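Local coordinates for protein pectate lyase (Paenibacillus sp. 0602, PDB 5GT5) that cleaves polygalacturonate by elimination, and probably methylated pectins too, with a likely endo mode of action and calcium as likely cofactor, at residues Lys148-Tyr153 with Ala172-Val177. The protein carries 1 engineered substitution. Sequence-based numbering, arbitrary orientation. Where two conformers were deposited one is given.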
loop_
_atom_site.group_PDB
_atom_site.type_symbol
_atom_site.label_atom_id
_atom_site.label_comp_id
_atom_site.label_asym_id
_atom_site.label_seq_id
_atom_site.Cartn_x
_atom_site.Cartn_y
_atom_site.Cartn_z
ATOM N N LYS A 148 -22.887 21.483 -8.769
ATOM C CA LYS A 148 -22.861 22.266 -7.542
ATOM C C LYS A 148 -22.705 21.435 -6.268
ATOM O O LYS A 148 -21.753 21.629 -5.503
ATOM C CB LYS A 148 -24.095 23.159 -7.410
ATOM C CG LYS A 148 -23.971 24.137 -6.248
ATOM C CD LYS A 148 -25.120 25.096 -6.195
ATOM C CE LYS A 148 -24.863 26.161 -5.139
ATOM N NZ LYS A 148 -23.695 27.007 -5.530
ATOM N N ASN A 149 -23.625 20.500 -6.039
ATOM C CA ASN A 149 -23.692 19.877 -4.711
ATOM C C ASN A 149 -22.492 19.003 -4.360
ATOM O O ASN A 149 -22.099 18.904 -3.183
ATOM C CB ASN A 149 -24.956 19.031 -4.571
ATOM C CG ASN A 149 -26.222 19.863 -4.592
ATOM O OD1 ASN A 149 -26.224 21.012 -5.083
ATOM N ND2 ASN A 149 -27.304 19.295 -4.063
ATOM N N ASP A 150 -21.934 18.346 -5.367
ATOM C CA ASP A 150 -20.759 17.481 -5.187
ATOM C C ASP A 150 -21.025 16.360 -4.191
ATOM O O ASP A 150 -20.144 15.994 -3.417
ATOM C CB ASP A 150 -19.517 18.293 -4.768
ATOM C CG ASP A 150 -19.099 19.324 -5.801
ATOM O OD1 ASP A 150 -19.378 19.158 -7.012
ATOM O OD2 ASP A 150 -18.469 20.318 -5.396
ATOM N N TRP A 151 -22.251 15.832 -4.170
ATOM C CA TRP A 151 -22.564 14.689 -3.317
ATOM C C TRP A 151 -22.272 13.369 -4.009
ATOM O O TRP A 151 -22.852 13.098 -5.077
ATOM C CB TRP A 151 -24.052 14.678 -2.953
ATOM C CG TRP A 151 -24.639 15.871 -2.239
ATOM C CD1 TRP A 151 -23.989 16.840 -1.497
ATOM C CD2 TRP A 151 -26.032 16.187 -2.188
ATOM N NE1 TRP A 151 -24.917 17.735 -0.983
ATOM C CE2 TRP A 151 -26.166 17.360 -1.405
ATOM C CE3 TRP A 151 -27.178 15.600 -2.737
ATOM C CZ2 TRP A 151 -27.413 17.935 -1.133
ATOM C CZ3 TRP A 151 -28.410 16.178 -2.481
ATOM C CH2 TRP A 151 -28.515 17.349 -1.707
ATOM N N ASP A 152 -21.392 12.551 -3.432
ATOM C CA ASP A 152 -21.025 11.239 -3.965
ATOM C C ASP A 152 -21.190 10.245 -2.844
ATOM O O ASP A 152 -20.940 10.595 -1.685
ATOM C CB ASP A 152 -19.551 11.245 -4.402
ATOM C CG ASP A 152 -19.179 12.505 -5.156
ATOM O OD1 ASP A 152 -19.432 12.561 -6.356
ATOM O OD2 ASP A 152 -18.616 13.436 -4.539
ATOM N N TYR A 153 -21.595 9.004 -3.101
ATOM C CA TYR A 153 -21.743 8.087 -1.978
ATOM C C TYR A 153 -20.407 7.764 -1.305
ATOM O O TYR A 153 -20.303 7.801 -0.094
ATOM C CB TYR A 153 -22.436 6.796 -2.393
ATOM C CG TYR A 153 -23.908 6.926 -2.585
ATOM C CD1 TYR A 153 -24.734 7.249 -1.495
ATOM C CD2 TYR A 153 -24.495 6.663 -3.807
ATOM C CE1 TYR A 153 -26.104 7.346 -1.669
ATOM C CE2 TYR A 153 -25.872 6.754 -3.982
ATOM C CZ TYR A 153 -26.650 7.079 -2.899
ATOM O OH TYR A 153 -28.017 7.191 -3.091
ATOM N N ALA A 172 -27.354 9.078 -7.131
ATOM C CA ALA A 172 -26.581 10.109 -6.463
ATOM C C ALA A 172 -26.516 11.338 -7.347
ATOM O O ALA A 172 -26.492 11.241 -8.575
ATOM C CB ALA A 172 -25.145 9.617 -6.150
ATOM N N TYR A 173 -26.453 12.492 -6.700
ATOM C CA TYR A 173 -26.303 13.754 -7.397
ATOM C C TYR A 173 -25.099 13.721 -8.326
ATOM O O TYR A 173 -25.210 14.085 -9.503
ATOM C CB TYR A 173 -26.210 14.892 -6.373
ATOM C CG TYR A 173 -26.096 16.287 -6.938
ATOM C CD1 TYR A 173 -24.870 16.753 -7.405
ATOM C CD2 TYR A 173 -27.200 17.140 -7.009
ATOM C CE1 TYR A 173 -24.730 18.031 -7.925
ATOM C CE2 TYR A 173 -27.055 18.455 -7.496
ATOM C CZ TYR A 173 -25.825 18.875 -7.975
ATOM O OH TYR A 173 -25.651 20.151 -8.452
ATOM N N ASP A 174 -23.956 13.295 -7.797
ATOM C CA ASP A 174 -22.735 13.175 -8.593
ATOM C C ASP A 174 -22.363 11.696 -8.702
ATOM O O ASP A 174 -23.120 10.907 -9.260
ATOM C CB ASP A 174 -21.639 14.051 -7.941
ATOM C CG ASP A 174 -20.441 14.326 -8.821
ATOM O OD1 ASP A 174 -20.432 13.962 -10.007
ATOM O OD2 ASP A 174 -19.506 14.995 -8.307
ATOM N N GLY A 175 -21.226 11.294 -8.165
ATOM C CA GLY A 175 -20.755 9.933 -8.394
ATOM C C GLY A 175 -21.186 8.897 -7.373
ATOM O O GLY A 175 -21.632 9.200 -6.253
ATOM N N LEU A 176 -21.014 7.643 -7.758
ATOM C CA LEU A 176 -21.350 6.527 -6.881
ATOM C C LEU A 176 -20.139 6.139 -6.055
ATOM O O LEU A 176 -20.171 6.275 -4.829
ATOM C CB LEU A 176 -21.854 5.351 -7.704
ATOM C CG LEU A 176 -23.068 5.673 -8.572
ATOM C CD1 LEU A 176 -23.464 4.426 -9.405
ATOM C CD2 LEU A 176 -24.227 6.155 -7.712
ATOM N N VAL A 177 -19.083 5.631 -6.687
ATOM C CA VAL A 177 -17.825 5.417 -5.967
ATOM C C VAL A 177 -16.729 5.988 -6.852
ATOM O O VAL A 177 -16.529 5.527 -7.986
ATOM C CB VAL A 177 -17.505 3.933 -5.651
ATOM C CG1 VAL A 177 -16.190 3.842 -4.874
ATOM C CG2 VAL A 177 -18.650 3.274 -4.846
HETATM O O HOH W 1 -27.543 21.794 -8.107
HETATM O O HOH W 2 -18.123 15.512 -6.153
#
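Asn149 lies flat on the phenol of Tyr173: its CB sits over the middle of the ring, 3.4 Å from the centroid, and the amide plane runs within 3° of the ring plane. Tyr173 CG stands anti to the backbone N (chi1 -178°). At the far end of the ring, Tyr173 OH accepts hydrogen bonds from two consecutive backbone N-H groups, Lys148 N at 3.1 Å and Asn149 N at 3.2 Å. A water in the ring plane lies unusually close to the same OH, at 2.5 Å. The side-chain amide of Asn149 is held as well, ND2 hydrogen-bonding to Glu137 OE2. Trp151 meets Tyr173 obliquely, its CE3 against Tyr173 CB.

Further along, Asp174 N donates to Trp151 O, and Asp152 OD1 takes Gly175 N at 2.8 Å with its anti lone pair. In the conformer given, one of two deposited for Asp174, the Asp152 and Asp174 side chains lie side by side and point the same way. There Asp152 OD1 and Asp174 OD2, both acceptors, approach to 3.1 Å; a water between Asp152 OD2 and Asp174 OD2 can donate to each, though it has more acceptors in reach than protons. Tyr153 N bonds to Gly175 O, and Leu176 CD2 reaches the Tyr153 ring edge.

Both loops lead into neighbouring parallel strands of the polysaccharide lyase family 1 beta-helix. Asp152 and Asp174, with nearby Asp178, probably bind calcium, as in a close relative. Lys245, salt-bridged to Asp174 OD1, probably offsets part of this charge; the cluster exemplifies like charges gathered where a cation would relieve their repulsion, consistent with a calcium site.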